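Local coordinates for probable adenylyl-sulfate kinase (Aeropyrum pernix, PDB 2YVU), which probably phosphorylates adenosine 5'-phosphosulfate with ATP, giving 3'-phosphoadenylyl sulfate, the activated form of sulfate, and ADP, at residues K26-L37 with V86-S94; F114-E125 with P155-E166. All coordinates share one frame; numbering follows the deposited sequence.

The two contacts share the five-stranded parallel sheet of a P-loop kinase fold, in which strand 14-19 lies between strands 87-91 and 114-120. Contact 1 lays helix 26-39, which starts within the P-loop, over strand 87-91; contact 2 joins strand 114-120 to strand 161-164, at one edge of the sheet. Along the chain contact 1 closes before contact 2 opens, and their centres are about 14 Å apart. They also touch: Ile29 CD1 lies 3.8 Å from Leu163 CD1, and the CG carbon of Lys26 packs on Val119. The helix carrying Lys26 and Thr27 of the predicted ATP site thus packs on strands of both contacts.

Contact 1 (K26-L37 with V86-S94); sequences KTTIATRLADLL and VIVICSFVS
Ile89 reaches from its strand into the underside of helix 26-37, where Ala30, Leu33 and Ala34 receive its two branches. Ile89 CG2, set anti to the backbone N while CG1 lies beside that nitrogen (chi1 -58°), meets Ala30 CB at 3.7 Å. The longer branch runs onward along the helix: Ile89 CD1 lies 3.8 Å from Leu33 CD2, the two side chains crossing obliquely, and 3.9 Å from Ala34 CB. The two alanines suit this face, since a methyl group lets the helix come close, with its axis 8.3 Å from that of the strand and running nearly antiparallel to it (166°). Cutting Ile89 back to an alanine would remove both CG2 and CD1, and is likely to open a gap beneath the helix, leaving Leu33 CD2 and the methyl of Ala30 without this partner on the strand. Further along, Leu37 crosses Ile87 at about a right angle, Leu37 CD1 lying 4.1 Å from Ile87 CG2.

At the other end the chemistry turns polar. Ser91 holds OG anti to its backbone N (chi1 178°), which turns the hydroxyl up to the first turn of the helix; there Ser91 OG shares a long hydrogen bond of 3.3 Å with Thr27 OG1 and lies equally near Lys26 CB. Serine is small enough to sit under this turn, where the lysine chain passes on over it, bent at chi3. Lys26 and Thr27 end the Walker A P-loop and are predicted to bind ATP. The contact therefore grades from a buried apolar seat under the body of the helix to hydroxyls at the probable nucleotide site.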
loop_
_atom_site.group_PDB
_atom_site.type_symbol
_atom_site.label_atom_id
_atom_site.label_comp_id
_atom_site.label_asym_id
_atom_site.label_seq_id
_atom_site.Cartn_x
_atom_site.Cartn_y
_atom_site.Cartn_z
ATOM N N LYS A 26 -15.007 9.616 12.412
ATOM C CA LYS A 26 -13.588 9.371 12.109
ATOM C C LYS A 26 -13.114 9.978 10.801
ATOM O O LYS A 26 -12.152 10.744 10.765
ATOM C CB LYS A 26 -13.314 7.872 12.001
ATOM C CG LYS A 26 -13.505 7.026 13.249
ATOM C CD LYS A 26 -13.587 5.551 12.811
ATOM C CE LYS A 26 -14.833 5.383 11.925
ATOM N NZ LYS A 26 -14.934 4.170 11.061
ATOM N N THR A 27 -13.777 9.604 9.710
ATOM C CA THR A 27 -13.371 10.077 8.393
ATOM C C THR A 27 -13.457 11.585 8.197
ATOM O O THR A 27 -12.607 12.167 7.534
ATOM C CB THR A 27 -14.142 9.331 7.283
ATOM O OG1 THR A 27 -13.901 7.920 7.416
ATOM C CG2 THR A 27 -13.659 9.775 5.910
ATOM N N THR A 28 -14.468 12.229 8.761
ATOM C CA THR A 28 -14.549 13.688 8.652
ATOM C C THR A 28 -13.303 14.294 9.328
ATOM O O THR A 28 -12.660 15.210 8.795
ATOM C CB THR A 28 -15.749 14.253 9.403
ATOM O OG1 THR A 28 -16.905 13.465 9.126
ATOM C CG2 THR A 28 -15.992 15.692 8.975
ATOM N N ILE A 29 -12.987 13.792 10.522
ATOM C CA ILE A 29 -11.817 14.277 11.254
ATOM C C ILE A 29 -10.539 14.049 10.438
ATOM O O ILE A 29 -9.713 14.961 10.299
ATOM C CB ILE A 29 -11.676 13.569 12.629
ATOM C CG1 ILE A 29 -12.814 14.036 13.553
ATOM C CG2 ILE A 29 -10.277 13.846 13.237
ATOM C CD1 ILE A 29 -12.889 13.273 14.872
ATOM N N ALA A 30 -10.378 12.845 9.895
ATOM C CA ALA A 30 -9.187 12.533 9.088
ATOM C C ALA A 30 -8.998 13.512 7.912
ATOM O O ALA A 30 -7.918 14.034 7.679
ATOM C CB ALA A 30 -9.297 11.122 8.537
ATOM N N THR A 31 -10.067 13.754 7.178
ATOM C CA THR A 31 -10.008 14.628 6.013
ATOM C C THR A 31 -9.735 16.097 6.327
ATOM O O THR A 31 -9.015 16.776 5.598
ATOM C CB THR A 31 -11.319 14.502 5.201
ATOM O OG1 THR A 31 -11.444 13.152 4.729
ATOM C CG2 THR A 31 -11.296 15.438 4.011
ATOM N N ARG A 32 -10.334 16.592 7.398
ATOM C CA ARG A 32 -10.125 17.971 7.795
ATOM C C ARG A 32 -8.707 18.121 8.305
ATOM O O ARG A 32 -8.034 19.114 8.001
ATOM C CB ARG A 32 -11.174 18.368 8.833
ATOM C CG ARG A 32 -12.568 18.368 8.190
ATOM C CD ARG A 32 -13.726 18.523 9.155
ATOM N NE ARG A 32 -13.729 19.797 9.860
ATOM C CZ ARG A 32 -14.779 20.616 9.914
ATOM N NH1 ARG A 32 -15.909 20.300 9.295
ATOM N NH2 ARG A 32 -14.706 21.739 10.614
ATOM N N LEU A 33 -8.220 17.127 9.046
ATOM C CA LEU A 33 -6.851 17.214 9.514
ATOM C C LEU A 33 -5.915 17.179 8.307
ATOM O O LEU A 33 -4.952 17.937 8.223
ATOM C CB LEU A 33 -6.509 16.062 10.461
ATOM C CG LEU A 33 -5.017 16.012 10.824
ATOM C CD1 LEU A 33 -4.629 17.209 11.651
ATOM C CD2 LEU A 33 -4.709 14.724 11.590
ATOM N N ALA A 34 -6.209 16.296 7.364
ATOM C CA ALA A 34 -5.374 16.163 6.181
ATOM C C ALA A 34 -5.335 17.474 5.395
ATOM O O ALA A 34 -4.278 17.896 4.913
ATOM C CB ALA A 34 -5.904 15.026 5.307
ATOM N N ASP A 35 -6.485 18.120 5.262
ATOM C CA ASP A 35 -6.533 19.389 4.533
ATOM C C ASP A 35 -5.599 20.416 5.193
ATOM O O ASP A 35 -4.860 21.121 4.510
ATOM C CB ASP A 35 -7.965 19.929 4.508
ATOM C CG ASP A 35 -8.147 21.036 3.491
ATOM O OD1 ASP A 35 -7.759 20.817 2.324
ATOM O OD2 ASP A 35 -8.674 22.118 3.845
ATOM N N LEU A 36 -5.626 20.489 6.525
ATOM C CA LEU A 36 -4.777 21.427 7.264
ATOM C C LEU A 36 -3.278 21.243 7.024
ATOM O O LEU A 36 -2.541 22.204 6.782
ATOM C CB LEU A 36 -5.036 21.304 8.770
ATOM C CG LEU A 36 -6.371 21.752 9.385
ATOM C CD1 LEU A 36 -6.332 21.500 10.899
ATOM C CD2 LEU A 36 -6.623 23.230 9.115
ATOM N N LEU A 37 -2.822 20.004 7.121
ATOM C CA LEU A 37 -1.415 19.695 6.938
ATOM C C LEU A 37 -0.951 19.867 5.499
ATOM O O LEU A 37 0.154 20.326 5.258
ATOM C CB LEU A 37 -1.141 18.265 7.407
ATOM C CG LEU A 37 -1.469 18.039 8.873
ATOM C CD1 LEU A 37 -1.565 16.553 9.140
ATOM C CD2 LEU A 37 -0.380 18.697 9.754
ATOM N N VAL A 86 5.998 10.590 4.667
ATOM C CA VAL A 86 4.590 10.893 4.599
ATOM C C VAL A 86 3.839 10.783 5.922
ATOM O O VAL A 86 4.071 9.870 6.706
ATOM C CB VAL A 86 3.904 9.944 3.601
ATOM C CG1 VAL A 86 2.428 10.290 3.481
ATOM C CG2 VAL A 86 4.618 10.005 2.248
ATOM N N ILE A 87 2.925 11.716 6.150
ATOM C CA ILE A 87 2.074 11.690 7.330
ATOM C C ILE A 87 0.877 10.853 6.887
ATOM O O ILE A 87 0.117 11.267 6.008
ATOM C CB ILE A 87 1.609 13.114 7.722
ATOM C CG1 ILE A 87 2.817 13.937 8.221
ATOM C CG2 ILE A 87 0.520 13.023 8.811
ATOM C CD1 ILE A 87 2.491 15.405 8.549
ATOM N N VAL A 88 0.717 9.672 7.477
ATOM C CA VAL A 88 -0.368 8.786 7.072
ATOM C C VAL A 88 -1.505 8.813 8.055
ATOM O O VAL A 88 -1.342 8.404 9.201
ATOM C CB VAL A 88 0.115 7.354 6.964
ATOM C CG1 VAL A 88 -0.969 6.471 6.252
ATOM C CG2 VAL A 88 1.443 7.335 6.220
ATOM N N ILE A 89 -2.649 9.318 7.616
ATOM C CA ILE A 89 -3.813 9.378 8.496
ATOM C C ILE A 89 -4.741 8.223 8.133
ATOM O O ILE A 89 -5.230 8.121 6.996
ATOM C CB ILE A 89 -4.519 10.743 8.362
ATOM C CG1 ILE A 89 -3.521 11.863 8.713
ATOM C CG2 ILE A 89 -5.721 10.820 9.307
ATOM C CD1 ILE A 89 -3.936 13.243 8.182
ATOM N N CYS A 90 -4.966 7.332 9.094
ATOM C CA CYS A 90 -5.798 6.159 8.848
ATOM C C CYS A 90 -7.139 6.153 9.569
ATOM O O CYS A 90 -7.219 6.470 10.753
ATOM C CB CYS A 90 -5.040 4.887 9.242
ATOM S SG CYS A 90 -3.547 4.580 8.348
ATOM N N SER A 91 -8.184 5.760 8.848
ATOM C CA SER A 91 -9.525 5.679 9.409
ATOM C C SER A 91 -10.130 4.356 8.989
ATOM O O SER A 91 -10.633 4.209 7.865
ATOM C CB SER A 91 -10.419 6.802 8.892
ATOM O OG SER A 91 -11.710 6.618 9.438
ATOM N N PHE A 92 -10.084 3.383 9.885
ATOM C CA PHE A 92 -10.603 2.075 9.546
ATOM C C PHE A 92 -11.496 1.461 10.598
ATOM O O PHE A 92 -11.570 1.941 11.724
ATOM C CB PHE A 92 -9.446 1.111 9.278
ATOM C CG PHE A 92 -8.733 1.378 8.001
ATOM C CD1 PHE A 92 -7.621 2.208 7.974
ATOM C CD2 PHE A 92 -9.209 0.839 6.806
ATOM C CE1 PHE A 92 -6.981 2.504 6.770
ATOM C CE2 PHE A 92 -8.577 1.130 5.593
ATOM C CZ PHE A 92 -7.458 1.963 5.574
ATOM N N VAL A 93 -12.180 0.391 10.201
ATOM C CA VAL A 93 -13.031 -0.350 11.113
ATOM C C VAL A 93 -12.077 -1.394 11.712
ATOM O O VAL A 93 -11.682 -2.362 11.047
ATOM C CB VAL A 93 -14.204 -1.029 10.363
ATOM C CG1 VAL A 93 -13.679 -1.863 9.224
ATOM C CG2 VAL A 93 -15.015 -1.889 11.317
ATOM N N SER A 94 -11.670 -1.151 12.954
ATOM C CA SER A 94 -10.748 -2.035 13.658
ATOM C C SER A 94 -11.168 -2.061 15.133
ATOM O O SER A 94 -10.469 -1.549 16.004
ATOM C CB SER A 94 -9.331 -1.480 13.488
ATOM O OG SER A 94 -9.273 -0.082 13.777
#

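Contact 2 (F114-E125 with P155-E166); sequences FLEIYVKASLEE and PPENPQLVLDTE
Tyr118 and Val162 are bridged across a parallel pair of strands at the edge of the P-loop kinase sheet, where strand 161-164 runs beside strand 114-120 in register from Ile117-Leu161 to Lys120-Asp164. Backbone bonds form the ladder: Tyr118 N donates to Leu161 O, and Tyr118 O receives Leu163 N at 2.7 Å in an almost straight bond (173°). Lys120 N then donates to Leu163 O, while Gln160 N reaches Glu116 O just before strand 161-164 begins.

Apolar packing differs on the two faces. On one, Ile117 sends CD1 alongside Leu161 CB and CG2 to 3.8 Å from Leu163 CD1, branched chains that pack under helix 170-184. Beyond them Val119 CG1 meets Thr165 CG2 at 3.5 Å. On the other face, Tyr118 CG lies anti to the backbone N (chi1 178°), which lays the ring where Pro156 CD sits over it, a CH-pi contact 4.0 Å from the centroid. The rigid aliphatic proline suits the place by offering C-H groups to the aromatic face. Lys120 CB covers the opposite face; both carbons are offset toward the rim. Pro156 also leans on the Glu116 carboxylate, itself held by salt bridges to Arg100 and Arg104.

Polar side chains close the far end. Asp164 OD1 accepts from Glu166 N, an Asx turn just after the strand. Glu166 OE1 in turn takes Ser122 N at 3.0 Å, while Ser122 OG caps the next helix by accepting from Glu125 N. Thr165 N approaches Lys120 O in the carbonyl plane, and Thr165 OG1, 3.0 Å from Lys120 O, comes from above that plane.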
loop_
_atom_site.group_PDB
_atom_site.type_symbol
_atom_site.label_atom_id
_atom_site.label_comp_id
_atom_site.label_asym_id
_atom_site.label_seq_id
_atom_site.Cartn_x
_atom_site.Cartn_y
_atom_site.Cartn_z
ATOM N N PHE A 114 3.378 5.922 16.182
ATOM C CA PHE A 114 2.032 5.454 15.871
ATOM C C PHE A 114 1.079 6.062 16.889
ATOM O O PHE A 114 1.088 5.687 18.062
ATOM C CB PHE A 114 1.985 3.920 15.919
ATOM C CG PHE A 114 0.638 3.331 15.552
ATOM C CD1 PHE A 114 -0.314 3.050 16.535
ATOM C CD2 PHE A 114 0.336 3.028 14.226
ATOM C CE1 PHE A 114 -1.539 2.468 16.203
ATOM C CE2 PHE A 114 -0.892 2.445 13.876
ATOM C CZ PHE A 114 -1.831 2.162 14.863
ATOM N N LEU A 115 0.258 7.004 16.436
ATOM C CA LEU A 115 -0.683 7.677 17.327
ATOM C C LEU A 115 -2.088 7.099 17.240
ATOM O O LEU A 115 -2.808 7.327 16.267
ATOM C CB LEU A 115 -0.739 9.178 17.008
ATOM C CG LEU A 115 0.614 9.885 17.005
ATOM C CD1 LEU A 115 0.478 11.329 16.539
ATOM C CD2 LEU A 115 1.187 9.809 18.393
ATOM N N GLU A 116 -2.479 6.356 18.264
ATOM C CA GLU A 116 -3.803 5.755 18.307
ATOM C C GLU A 116 -4.772 6.784 18.889
ATOM O O GLU A 116 -4.706 7.141 20.071
ATOM C CB GLU A 116 -3.762 4.490 19.151
ATOM C CG GLU A 116 -5.070 3.734 19.239
ATOM C CD GLU A 116 -4.860 2.318 19.761
ATOM O OE1 GLU A 116 -3.828 2.069 20.406
ATOM O OE2 GLU A 116 -5.720 1.451 19.531
ATOM N N ILE A 117 -5.656 7.269 18.032
ATOM C CA ILE A 117 -6.629 8.293 18.390
ATOM C C ILE A 117 -8.021 7.705 18.559
ATOM O O ILE A 117 -8.631 7.209 17.596
ATOM C CB ILE A 117 -6.699 9.365 17.282
ATOM C CG1 ILE A 117 -5.277 9.812 16.923
ATOM C CG2 ILE A 117 -7.675 10.495 17.687
ATOM C CD1 ILE A 117 -4.469 10.439 18.090
ATOM N N TYR A 118 -8.542 7.783 19.775
ATOM C CA TYR A 118 -9.873 7.255 20.029
ATOM C C TYR A 118 -10.952 8.306 19.783
ATOM O O TYR A 118 -11.062 9.292 20.520
ATOM C CB TYR A 118 -9.956 6.705 21.464
ATOM C CG TYR A 118 -11.319 6.154 21.866
ATOM C CD1 TYR A 118 -12.152 5.526 20.940
ATOM C CD2 TYR A 118 -11.746 6.212 23.187
ATOM C CE1 TYR A 118 -13.388 4.961 21.325
ATOM C CE2 TYR A 118 -12.972 5.650 23.582
ATOM C CZ TYR A 118 -13.785 5.030 22.645
ATOM O OH TYR A 118 -15.004 4.497 23.037
ATOM N N VAL A 119 -11.735 8.082 18.728
ATOM C CA VAL A 119 -12.847 8.941 18.347
ATOM C C VAL A 119 -14.032 8.317 19.094
ATOM O O VAL A 119 -14.598 7.300 18.684
ATOM C CB VAL A 119 -13.050 8.910 16.820
ATOM C CG1 VAL A 119 -14.177 9.870 16.408
ATOM C CG2 VAL A 119 -11.737 9.288 16.135
ATOM N N LYS A 120 -14.392 8.960 20.194
ATOM C CA LYS A 120 -15.403 8.463 21.113
ATOM C C LYS A 120 -16.845 8.896 20.919
ATOM O O LYS A 120 -17.165 10.093 20.939
ATOM C CB LYS A 120 -14.931 8.792 22.533
ATOM C CG LYS A 120 -15.887 8.433 23.650
ATOM C CD LYS A 120 -15.196 8.688 24.986
ATOM C CE LYS A 120 -16.067 8.262 26.161
ATOM N NZ LYS A 120 -17.343 9.040 26.206
ATOM N N ALA A 121 -17.697 7.887 20.758
ATOM C CA ALA A 121 -19.133 8.021 20.555
ATOM C C ALA A 121 -19.797 6.697 20.967
ATOM O O ALA A 121 -19.343 5.631 20.580
ATOM C CB ALA A 121 -19.426 8.309 19.083
ATOM N N SER A 122 -20.872 6.750 21.743
ATOM C CA SER A 122 -21.520 5.513 22.150
ATOM C C SER A 122 -22.248 4.872 20.990
ATOM O O SER A 122 -22.562 5.523 19.994
ATOM C CB SER A 122 -22.529 5.768 23.265
ATOM O OG SER A 122 -23.677 6.399 22.742
ATOM N N LEU A 123 -22.517 3.580 21.142
ATOM C CA LEU A 123 -23.229 2.787 20.156
ATOM C C LEU A 123 -24.627 3.361 19.903
ATOM O O LEU A 123 -25.052 3.501 18.768
ATOM C CB LEU A 123 -23.383 1.362 20.683
ATOM C CG LEU A 123 -23.538 0.195 19.713
ATOM C CD1 LEU A 123 -24.422 -0.840 20.385
ATOM C CD2 LEU A 123 -24.131 0.638 18.387
ATOM N N GLU A 124 -25.348 3.667 20.974
ATOM C CA GLU A 124 -26.697 4.197 20.837
ATOM C C GLU A 124 -26.629 5.549 20.174
ATOM O O GLU A 124 -27.530 5.932 19.437
ATOM C CB GLU A 124 -27.373 4.345 22.202
ATOM C CG GLU A 124 -27.559 3.047 22.957
ATOM C CD GLU A 124 -28.269 3.249 24.289
ATOM O OE1 GLU A 124 -28.044 4.288 24.947
ATOM O OE2 GLU A 124 -29.044 2.357 24.688
ATOM N N GLU A 125 -25.553 6.281 20.454
ATOM C CA GLU A 125 -25.393 7.591 19.869
ATOM C C GLU A 125 -25.166 7.521 18.370
ATOM O O GLU A 125 -25.771 8.293 17.641
ATOM C CB GLU A 125 -24.251 8.370 20.545
ATOM C CG GLU A 125 -23.975 9.723 19.874
ATOM C CD GLU A 125 -25.153 10.713 19.975
ATOM O OE1 GLU A 125 -25.220 11.652 19.147
ATOM O OE2 GLU A 125 -26.000 10.565 20.887
ATOM N N PRO A 155 -12.569 -0.329 23.229
ATOM C CA PRO A 155 -11.817 0.926 23.298
ATOM C C PRO A 155 -10.335 0.721 23.576
ATOM O O PRO A 155 -9.953 -0.252 24.210
ATOM C CB PRO A 155 -12.511 1.686 24.432
ATOM C CG PRO A 155 -13.891 1.143 24.415
ATOM C CD PRO A 155 -13.670 -0.331 24.204
ATOM N N PRO A 156 -9.475 1.631 23.087
ATOM C CA PRO A 156 -8.033 1.501 23.326
ATOM C C PRO A 156 -7.763 1.660 24.826
ATOM O O PRO A 156 -8.387 2.502 25.479
ATOM C CB PRO A 156 -7.438 2.663 22.523
ATOM C CG PRO A 156 -8.462 2.926 21.480
ATOM C CD PRO A 156 -9.752 2.779 22.212
ATOM N N GLU A 157 -6.858 0.847 25.365
ATOM C CA GLU A 157 -6.496 0.923 26.782
ATOM C C GLU A 157 -5.796 2.255 27.057
ATOM O O GLU A 157 -6.147 2.994 27.990
ATOM C CB GLU A 157 -5.531 -0.206 27.146
ATOM C CG GLU A 157 -6.049 -1.599 26.885
ATOM C CD GLU A 157 -7.193 -1.972 27.795
ATOM O OE1 GLU A 157 -7.727 -3.090 27.642
ATOM O OE2 GLU A 157 -7.559 -1.149 28.663
ATOM N N ASN A 158 -4.793 2.549 26.238
ATOM C CA ASN A 158 -4.034 3.776 26.388
ATOM C C ASN A 158 -3.815 4.466 25.054
ATOM O O ASN A 158 -2.768 4.322 24.435
ATOM C CB ASN A 158 -2.689 3.478 27.047
ATOM C CG ASN A 158 -2.455 4.326 28.269
ATOM O OD1 ASN A 158 -1.998 5.471 28.175
ATOM N ND2 ASN A 158 -2.798 3.782 29.430
ATOM N N PRO A 159 -4.822 5.221 24.590
ATOM C CA PRO A 159 -4.741 5.943 23.317
ATOM C C PRO A 159 -3.850 7.167 23.452
ATOM O O PRO A 159 -3.620 7.658 24.545
ATOM C CB PRO A 159 -6.180 6.331 23.065
ATOM C CG PRO A 159 -6.642 6.651 24.446
ATOM C CD PRO A 159 -6.118 5.469 25.241
ATOM N N GLN A 160 -3.337 7.673 22.348
ATOM C CA GLN A 160 -2.508 8.851 22.472
ATOM C C GLN A 160 -3.395 10.079 22.606
ATOM O O GLN A 160 -2.928 11.161 22.978
ATOM C CB GLN A 160 -1.565 8.966 21.283
ATOM C CG GLN A 160 -0.323 8.094 21.401
ATOM C CD GLN A 160 -0.614 6.608 21.640
ATOM O OE1 GLN A 160 -0.386 6.092 22.730
ATOM N NE2 GLN A 160 -1.096 5.918 20.619
ATOM N N LEU A 161 -4.690 9.920 22.341
ATOM C CA LEU A 161 -5.580 11.067 22.469
ATOM C C LEU A 161 -7.016 10.581 22.343
ATOM O O LEU A 161 -7.278 9.620 21.636
ATOM C CB LEU A 161 -5.277 12.087 21.354
ATOM C CG LEU A 161 -5.768 13.532 21.482
ATOM C CD1 LEU A 161 -4.911 14.220 22.539
ATOM C CD2 LEU A 161 -5.635 14.290 20.144
ATOM N N VAL A 162 -7.936 11.265 23.005
ATOM C CA VAL A 162 -9.357 10.920 22.954
ATOM C C VAL A 162 -10.119 12.100 22.381
ATOM O O VAL A 162 -9.971 13.226 22.851
ATOM C CB VAL A 162 -9.936 10.632 24.355
ATOM C CG1 VAL A 162 -11.444 10.372 24.256
ATOM C CG2 VAL A 162 -9.218 9.440 24.974
ATOM N N LEU A 163 -10.913 11.861 21.345
ATOM C CA LEU A 163 -11.701 12.947 20.761
ATOM C C LEU A 163 -13.167 12.643 21.076
ATOM O O LEU A 163 -13.779 11.744 20.478
ATOM C CB LEU A 163 -11.468 13.045 19.234
ATOM C CG LEU A 163 -10.026 13.357 18.781
ATOM C CD1 LEU A 163 -10.005 13.488 17.277
ATOM C CD2 LEU A 163 -9.489 14.646 19.426
ATOM N N ASP A 164 -13.726 13.377 22.036
ATOM C CA ASP A 164 -15.116 13.162 22.424
ATOM C C ASP A 164 -16.031 13.858 21.429
ATOM O O ASP A 164 -16.184 15.084 21.471
ATOM C CB ASP A 164 -15.381 13.711 23.829
ATOM C CG ASP A 164 -16.729 13.250 24.381
ATOM O OD1 ASP A 164 -17.696 13.154 23.597
ATOM O OD2 ASP A 164 -16.827 12.986 25.597
ATOM N N THR A 165 -16.645 13.087 20.536
ATOM C CA THR A 165 -17.520 13.673 19.534
ATOM C C THR A 165 -18.921 14.014 20.057
ATOM O O THR A 165 -19.758 14.500 19.308
ATOM C CB THR A 165 -17.654 12.758 18.290
ATOM O OG1 THR A 165 -18.373 11.575 18.641
ATOM C CG2 THR A 165 -16.265 12.357 17.755
ATOM N N GLU A 166 -19.185 13.758 21.335
ATOM C CA GLU A 166 -20.500 14.087 21.880
ATOM C C GLU A 166 -20.443 15.400 22.653
ATOM O O GLU A 166 -21.388 16.196 22.621
ATOM C CB GLU A 166 -21.029 12.939 22.765
ATOM C CG GLU A 166 -21.792 11.854 21.965
ATOM C CD GLU A 166 -22.223 10.640 22.798
ATOM O OE1 GLU A 166 -21.644 9.546 22.605
ATOM O OE2 GLU A 166 -23.146 10.771 23.639
#